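Methyl-coenzyme M reductase subunit beta (Methanosarcina barkeri, PDB 1E6Y) forms part of methyl-coenzyme M reductase I, the nickel F430 enzyme that releases methane from methyl-coenzyme M with coenzyme B as reductant in the last step of methanogenesis. Local coordinates at residues T38-A43 with L109-K114; G48-L53 with N71-G76. All coordinates share one frame; numbering follows the deposited sequence.

Contact 1. Residues T38-A43 with L109-K114; sequences TKRSVA and LIQSPK
Two neighbouring strands of a four-stranded antiparallel sheet pair here: residues 41-43, just after helix 29-40, and the last residues of strand 107-111. Val-42 and Ile-110 form a hydrogen-bonded pair, with Val-42 N to Ile-110 O and Ile-110 N to Val-42 O both 2.9 Å. Their beta-branched side chains cross obliquely, Val-42 CG2 4.0 Å from Ile-110 CB, on the face packed by helices 125-141 and 78-89, where apolar groups are suited. The other face, met by helix 405-416, carries the non-hydrogen-bonded pair Ser-41 and Gln-111. Gln-111 runs extended beyond CG, so that NE2 donates to Ser-41 OG at 2.9 Å, with OG close to the amide plane; the small hydroxyl is also bonded to Asp-37 O, and Gln-111 OE1 to Asn-98. Arg-40 takes the crowded first torsion (chi1 78°), then stretches out from CG to NE. One guanidinium face, toward its rim, lies over Gln-111 CB, its plane 25° from the amide. Long and rich in donors, arginine can serve Ser-112 O (2.8 Å from NH1), Asp-96 O and, through an NE salt bridge, Asp-37 together. An alanine here would remove these bonds and the cover over Gln-111 CB, and would probably loosen the hold on the chain just after strand 107-111. Ser-112 N donates to Arg-40 O at 2.8 Å, from above the carbonyl plane.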
ATOM      1  N   THR E  38     -17.662 -21.071  -6.481  1.00 10.10           N
ATOM      2  CA  THR E  38     -16.321 -20.505  -6.381  1.00  9.39           C
ATOM      3  C   THR E  38     -16.228 -19.559  -5.186  1.00  9.23           C
ATOM      4  O   THR E  38     -15.258 -19.597  -4.428  1.00  9.47           O
ATOM      5  CB  THR E  38     -15.950 -19.741  -7.666  1.00  9.54           C
ATOM      6  OG1 THR E  38     -16.002 -20.641  -8.780  1.00  9.73           O
ATOM      7  CG2 THR E  38     -14.548 -19.158  -7.565  1.00  9.86           C
ATOM      8  N   LYS E  39     -17.269 -18.756  -4.985  1.00  8.67           N
ATOM      9  CA  LYS E  39     -17.305 -17.826  -3.864  1.00  8.94           C
ATOM     10  C   LYS E  39     -17.383 -18.546  -2.519  1.00  9.29           C
ATOM     11  O   LYS E  39     -16.686 -18.174  -1.576  1.00  9.21           O
ATOM     12  CB  LYS E  39     -18.489 -16.864  -3.999  1.00  8.97           C
ATOM     13  CG  LYS E  39     -18.344 -15.849  -5.127  1.00  8.57           C
ATOM     14  CD  LYS E  39     -19.584 -14.976  -5.247  1.00  7.77           C
ATOM     15  CE  LYS E  39     -19.719 -14.026  -4.068  1.00  8.88           C
ATOM     16  NZ  LYS E  39     -20.880 -13.106  -4.234  1.00  8.67           N
ATOM     17  N   ARG E  40     -18.200 -19.595  -2.437  1.00  9.19           N
ATOM     18  CA  ARG E  40     -18.535 -20.160  -1.123  1.00  9.46           C
ATOM     19  C   ARG E  40     -17.641 -21.299  -0.702  1.00  9.80           C
ATOM     20  O   ARG E  40     -17.798 -21.845   0.403  1.00  9.11           O
ATOM     21  CB  ARG E  40     -20.004 -20.623  -1.153  1.00 10.44           C
ATOM     22  CG  ARG E  40     -20.206 -21.949  -1.877  1.00 11.32           C
ATOM     23  CD  ARG E  40     -21.692 -22.203  -2.116  1.00 12.59           C
ATOM     24  NE  ARG E  40     -21.992 -23.457  -2.776  1.00 14.21           N
ATOM     25  CZ  ARG E  40     -22.385 -24.615  -2.259  1.00 15.37           C
ATOM     26  NH1 ARG E  40     -22.576 -24.770  -0.948  1.00 14.63           N
ATOM     27  NH2 ARG E  40     -22.619 -25.666  -3.051  1.00 15.96           N
ATOM     28  N   SER E  41     -16.659 -21.653  -1.526  1.00 10.01           N
ATOM     29  CA  SER E  41     -15.848 -22.846  -1.263  1.00 10.32           C
ATOM     30  C   SER E  41     -14.374 -22.561  -0.993  1.00 10.64           C
ATOM     31  O   SER E  41     -13.765 -21.711  -1.642  1.00 10.40           O
ATOM     32  CB  SER E  41     -15.957 -23.829  -2.426  1.00 10.75           C
ATOM     33  OG  SER E  41     -17.306 -24.157  -2.699  1.00 10.53           O
ATOM     34  N   VAL E  42     -13.803 -23.291  -0.036  1.00 10.34           N
ATOM     35  CA  VAL E  42     -12.362 -23.274   0.203  1.00 10.84           C
ATOM     36  C   VAL E  42     -11.812 -24.681   0.423  1.00 11.13           C
ATOM     37  O   VAL E  42     -12.559 -25.617   0.703  1.00 11.09           O
ATOM     38  CB  VAL E  42     -11.974 -22.403   1.435  1.00 11.12           C
ATOM     39  CG1 VAL E  42     -12.373 -20.956   1.203  1.00 11.63           C
ATOM     40  CG2 VAL E  42     -12.617 -22.956   2.712  1.00 11.03           C
ATOM     41  N   ALA E  43     -10.504 -24.823   0.241  1.00 11.21           N
ATOM     42  CA  ALA E  43      -9.793 -26.053   0.558  1.00 12.00           C
ATOM     43  C   ALA E  43      -9.010 -25.851   1.847  1.00 12.56           C
ATOM     44  O   ALA E  43      -8.484 -24.767   2.101  1.00 12.95           O
ATOM     45  CB  ALA E  43      -8.843 -26.414  -0.576  1.00 12.87           C
ATOM     46  N   LEU E 109     -12.680 -30.279   1.315  1.00 13.61           N
ATOM     47  CA  LEU E 109     -13.462 -29.265   0.620  1.00 13.10           C
ATOM     48  C   LEU E 109     -14.508 -28.735   1.593  1.00 13.32           C
ATOM     49  O   LEU E 109     -15.274 -29.510   2.169  1.00 13.30           O
ATOM     50  CB  LEU E 109     -14.160 -29.870  -0.605  1.00 13.68           C
ATOM     51  CG  LEU E 109     -15.203 -29.010  -1.331  1.00 14.30           C
ATOM     52  CD1 LEU E 109     -14.542 -27.796  -1.976  1.00 14.49           C
ATOM     53  CD2 LEU E 109     -15.911 -29.852  -2.383  1.00 14.70           C
ATOM     54  N   ILE E 110     -14.475 -27.432   1.850  1.00 11.61           N
ATOM     55  CA  ILE E 110     -15.495 -26.801   2.679  1.00 11.58           C
ATOM     56  C   ILE E 110     -16.299 -25.825   1.840  1.00 11.29           C
ATOM     57  O   ILE E 110     -15.790 -24.782   1.426  1.00 11.67           O
ATOM     58  CB  ILE E 110     -14.880 -26.039   3.878  1.00 11.04           C
ATOM     59  CG1 ILE E 110     -13.999 -26.978   4.705  1.00 11.05           C
ATOM     60  CG2 ILE E 110     -15.994 -25.457   4.755  1.00 10.92           C
ATOM     61  CD1 ILE E 110     -13.339 -26.305   5.883  1.00 11.29           C
ATOM     62  N   GLN E 111     -17.529 -26.209   1.522  1.00 11.29           N
ATOM     63  CA  GLN E 111     -18.448 -25.330   0.815  1.00 11.44           C
ATOM     64  C   GLN E 111     -19.472 -24.779   1.796  1.00 11.35           C
ATOM     65  O   GLN E 111     -20.271 -25.530   2.360  1.00 11.02           O
ATOM     66  CB  GLN E 111     -19.156 -26.088  -0.312  1.00 12.18           C
ATOM     67  CG  GLN E 111     -18.211 -26.874  -1.201  1.00 13.18           C
ATOM     68  CD  GLN E 111     -18.866 -27.338  -2.481  1.00 13.74           C
ATOM     69  OE1 GLN E 111     -19.565 -28.349  -2.501  1.00 14.44           O
ATOM     70  NE2 GLN E 111     -18.632 -26.606  -3.564  1.00 14.04           N
ATOM     71  N   SER E 112     -19.358 -23.486   2.085  1.00 11.13           N
ATOM     72  CA  SER E 112     -20.337 -22.792   2.913  1.00 11.15           C
ATOM     73  C   SER E 112     -21.696 -22.831   2.225  1.00 11.15           C
ATOM     74  O   SER E 112     -21.774 -22.876   0.995  1.00 10.91           O
ATOM     75  CB  SER E 112     -19.914 -21.334   3.124  1.00 10.74           C
ATOM     76  OG  SER E 112     -18.895 -21.234   4.101  1.00 11.03           O
ATOM     77  N   PRO E 113     -22.785 -22.795   3.008  1.00 11.13           N
ATOM     78  CA  PRO E 113     -24.114 -22.608   2.418  1.00 11.35           C
ATOM     79  C   PRO E 113     -24.210 -21.274   1.681  1.00 11.77           C
ATOM     80  O   PRO E 113     -23.551 -20.305   2.061  1.00 11.34           O
ATOM     81  CB  PRO E 113     -25.047 -22.653   3.625  1.00 11.35           C
ATOM     82  CG  PRO E 113     -24.191 -22.194   4.767  1.00 10.67           C
ATOM     83  CD  PRO E 113     -22.830 -22.761   4.482  1.00 10.70           C
ATOM     84  N   LYS E 114     -25.027 -21.232   0.634  1.00 12.59           N
ATOM     85  CA  LYS E 114     -25.233 -20.013  -0.146  1.00 13.27           C
ATOM     86  C   LYS E 114     -25.641 -18.828   0.719  1.00 12.97           C
ATOM     87  O   LYS E 114     -25.312 -17.686   0.408  1.00 12.23           O
ATOM     88  CB  LYS E 114     -26.291 -20.243  -1.232  1.00 16.19           C
ATOM     89  CG  LYS E 114     -25.744 -20.924  -2.466  1.00 19.75           C
ATOM     90  CD  LYS E 114     -26.840 -21.353  -3.427  1.00 21.73           C
ATOM     91  CE  LYS E 114     -26.225 -21.932  -4.697  1.00 23.47           C
ATOM     92  NZ  LYS E 114     -27.189 -22.692  -5.543  1.00 24.70           N
TER

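Contact 2. Residues G48-L53 with N71-G76; sequences GIQGAL and NYDIVG
Polar contacts between residues 48-53 of helix 46-55 and the loop 71-76 centre on Gln-50. With CG anti to the backbone N (chi1 -177°) and an extended chain beyond it, the long side chain carries its amide to the loop backbone, where Val-75 N donates to Gln-50 OE1 at 2.9 Å. The bond is almost straight, 177° at the hydrogen, and the N-H points almost straight down the carbonyl. Beside it Asp-73 points the same way, its carboxylate plane 82° from the amide. One water joins the two ends, accepting from Gln-50 NE2 and donating to Asp-73 OD1; a second links Gln-50 O with Tyr-72 N.

Asp-73 OD1 also receives Gly-76 N at 3.0 Å, an Asx motif, and an inverse gamma turn is centred on Asp-73; at Gly-76 a CB would clash with the Asp-73 carboxylate, which suits glycine to the site.

Apolar contacts continue from the base of Gln-50, where Ile-74 CG1 lies 3.7 Å from Gln-50 CB, to Leu-53. Leu-53 CD1 touches Tyr-72 CD2 at 3.6 Å and Ile-74 CD1 at 4.0 Å, crossing both side chains at about a right angle. Branched aliphatic groups suit this buried side, for helix 125-141 packs against Ile-49, Tyr-72 and Ile-74; the Tyr-72 hydroxyl bonds to Thr-144.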
ATOM      1  N   GLY E  48      -1.243 -30.332   6.296  1.00 13.31           N
ATOM      2  CA  GLY E  48      -0.473 -29.133   6.575  1.00 12.84           C
ATOM      3  C   GLY E  48      -0.656 -28.621   7.991  1.00 12.41           C
ATOM      4  O   GLY E  48       0.311 -28.229   8.641  1.00 12.12           O
ATOM      5  N   ILE E  49      -1.900 -28.614   8.466  1.00 12.43           N
ATOM      6  CA  ILE E  49      -2.193 -28.213   9.839  1.00 12.62           C
ATOM      7  C   ILE E  49      -1.469 -29.125  10.828  1.00 12.64           C
ATOM      8  O   ILE E  49      -0.791 -28.644  11.734  1.00 13.05           O
ATOM      9  CB  ILE E  49      -3.717 -28.254  10.130  1.00 13.03           C
ATOM     10  CG1 ILE E  49      -4.436 -27.183   9.308  1.00 12.55           C
ATOM     11  CG2 ILE E  49      -3.981 -28.027  11.614  1.00 13.06           C
ATOM     12  CD1 ILE E  49      -5.931 -27.323   9.295  1.00 12.63           C
ATOM     13  N   GLN E  50      -1.559 -30.435  10.603  1.00 13.27           N
ATOM     14  CA  GLN E  50      -0.929 -31.417  11.479  1.00 13.19           C
ATOM     15  C   GLN E  50       0.582 -31.215  11.561  1.00 12.73           C
ATOM     16  O   GLN E  50       1.152 -31.187  12.652  1.00 13.44           O
ATOM     17  CB  GLN E  50      -1.238 -32.836  10.996  1.00 14.11           C
ATOM     18  CG  GLN E  50      -0.680 -33.928  11.898  1.00 15.01           C
ATOM     19  CD  GLN E  50      -1.236 -35.298  11.569  1.00 16.74           C
ATOM     20  OE1 GLN E  50      -2.359 -35.428  11.086  1.00 17.53           O
ATOM     21  NE2 GLN E  50      -0.452 -36.333  11.844  1.00 18.34           N
ATOM     22  N   GLY E  51       1.214 -31.023  10.406  1.00 12.36           N
ATOM     23  CA  GLY E  51       2.640 -30.746  10.371  1.00 12.59           C
ATOM     24  C   GLY E  51       3.002 -29.438  11.052  1.00 12.50           C
ATOM     25  O   GLY E  51       3.962 -29.379  11.825  1.00 12.70           O
ATOM     26  N   ALA E  52       2.207 -28.400  10.799  1.00 12.43           N
ATOM     27  CA  ALA E  52       2.419 -27.090  11.410  1.00 12.31           C
ATOM     28  C   ALA E  52       2.294 -27.149  12.930  1.00 12.56           C
ATOM     29  O   ALA E  52       3.097 -26.547  13.648  1.00 12.43           O
ATOM     30  CB  ALA E  52       1.424 -26.086  10.842  1.00 12.46           C
ATOM     31  N   LEU E  53       1.295 -27.883  13.418  1.00 12.77           N
ATOM     32  CA  LEU E  53       1.087 -28.046  14.854  1.00 13.08           C
ATOM     33  C   LEU E  53       2.285 -28.711  15.516  1.00 13.36           C
ATOM     34  O   LEU E  53       2.744 -28.268  16.568  1.00 13.93           O
ATOM     35  CB  LEU E  53      -0.165 -28.882  15.122  1.00 13.07           C
ATOM     36  CG  LEU E  53      -1.510 -28.187  14.927  1.00 12.96           C
ATOM     37  CD1 LEU E  53      -2.625 -29.217  14.969  1.00 12.75           C
ATOM     38  CD2 LEU E  53      -1.705 -27.136  16.005  1.00 13.30           C
ATOM     39  N   ASN E  71       1.050 -32.468  19.119  1.00 15.70           N
ATOM     40  CA  ASN E  71       0.955 -33.676  18.308  1.00 17.03           C
ATOM     41  C   ASN E  71      -0.482 -34.172  18.232  1.00 17.07           C
ATOM     42  O   ASN E  71      -0.931 -34.958  19.069  1.00 16.86           O
ATOM     43  CB  ASN E  71       1.864 -34.768  18.878  1.00 18.29           C
ATOM     44  CG  ASN E  71       3.308 -34.330  18.960  1.00 20.09           C
ATOM     45  OD1 ASN E  71       3.864 -33.809  17.992  1.00 21.24           O
ATOM     46  ND2 ASN E  71       3.906 -34.475  20.136  1.00 21.38           N
ATOM     47  N   TYR E  72      -1.224 -33.620  17.276  1.00 17.07           N
ATOM     48  CA  TYR E  72      -2.614 -33.999  17.052  1.00 16.73           C
ATOM     49  C   TYR E  72      -2.699 -34.806  15.766  1.00 17.20           C
ATOM     50  O   TYR E  72      -2.111 -34.431  14.748  1.00 16.84           O
ATOM     51  CB  TYR E  72      -3.496 -32.756  16.917  1.00 16.11           C
ATOM     52  CG  TYR E  72      -3.536 -31.848  18.129  1.00 15.83           C
ATOM     53  CD1 TYR E  72      -3.096 -32.288  19.380  1.00 15.73           C
ATOM     54  CD2 TYR E  72      -4.057 -30.559  18.032  1.00 15.91           C
ATOM     55  CE1 TYR E  72      -3.179 -31.465  20.503  1.00 16.39           C
ATOM     56  CE2 TYR E  72      -4.151 -29.734  19.144  1.00 15.48           C
ATOM     57  CZ  TYR E  72      -3.712 -30.191  20.375  1.00 15.62           C
ATOM     58  OH  TYR E  72      -3.825 -29.374  21.474  1.00 15.18           O
ATOM     59  N   ASP E  73      -3.445 -35.902  15.806  1.00 17.51           N
ATOM     60  CA  ASP E  73      -3.656 -36.700  14.608  1.00 17.84           C
ATOM     61  C   ASP E  73      -4.830 -36.146  13.809  1.00 17.67           C
ATOM     62  O   ASP E  73      -5.948 -36.655  13.890  1.00 17.99           O
ATOM     63  CB  ASP E  73      -3.906 -38.164  14.982  1.00 18.75           C
ATOM     64  CG  ASP E  73      -3.860 -39.093  13.778  1.00 19.80           C
ATOM     65  OD1 ASP E  73      -3.469 -38.651  12.676  1.00 20.05           O
ATOM     66  OD2 ASP E  73      -4.219 -40.276  13.939  1.00 21.31           O
ATOM     67  N   ILE E  74      -4.569 -35.086  13.051  1.00 17.10           N
ATOM     68  CA  ILE E  74      -5.605 -34.425  12.265  1.00 16.56           C
ATOM     69  C   ILE E  74      -6.095 -35.333  11.138  1.00 16.54           C
ATOM     70  O   ILE E  74      -7.295 -35.567  11.000  1.00 16.79           O
ATOM     71  CB  ILE E  74      -5.084 -33.101  11.652  1.00 16.26           C
ATOM     72  CG1 ILE E  74      -4.466 -32.216  12.744  1.00 15.95           C
ATOM     73  CG2 ILE E  74      -6.216 -32.377  10.932  1.00 15.83           C
ATOM     74  CD1 ILE E  74      -5.434 -31.788  13.832  1.00 15.48           C
ATOM     75  N   VAL E  75      -5.155 -35.877  10.372  1.00 16.80           N
ATOM     76  CA  VAL E  75      -5.475 -36.714   9.221  1.00 17.23           C
ATOM     77  C   VAL E  75      -6.183 -38.011   9.628  1.00 17.59           C
ATOM     78  O   VAL E  75      -7.147 -38.427   8.984  1.00 17.58           O
ATOM     79  CB  VAL E  75      -4.193 -37.042   8.414  1.00 17.10           C
ATOM     80  CG1 VAL E  75      -4.502 -38.027   7.289  1.00 17.06           C
ATOM     81  CG2 VAL E  75      -3.605 -35.760   7.837  1.00 17.26           C
ATOM     82  N   GLY E  76      -5.746 -38.605  10.735  1.00 18.09           N
ATOM     83  CA  GLY E  76      -6.354 -39.837  11.209  1.00 18.61           C
ATOM     84  C   GLY E  76      -7.764 -39.660  11.743  1.00 19.16           C
ATOM     85  O   GLY E  76      -8.493 -40.636  11.925  1.00 19.89           O
TER
HETATM   86  O   HOH W   1       0.392 -32.309  15.109  1.00 15.98           O
HETATM   87  O   HOH W   2      -1.521 -39.277  10.836  1.00 46.17           O

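Both contacts belong to the N-terminal domain family and lie on the same side of the chain's centre, their own centres about 22 Å apart and their nearest atoms about 8 Å apart, without touching. Strand 41-45 of contact 1 runs directly into helix 46-55 of contact 2; the chain then passes through the loop 71-76, helix 78-89 and strand 98-102 before returning on strand 107-111. Contact 2 is thus a local closure within the longer excursion that contact 1 brings back to the sheet. Helix 125-141 is shared, so that sheet and loop pack on one helix. Neither contact reaches the coenzyme M, coenzyme B or F430 sites.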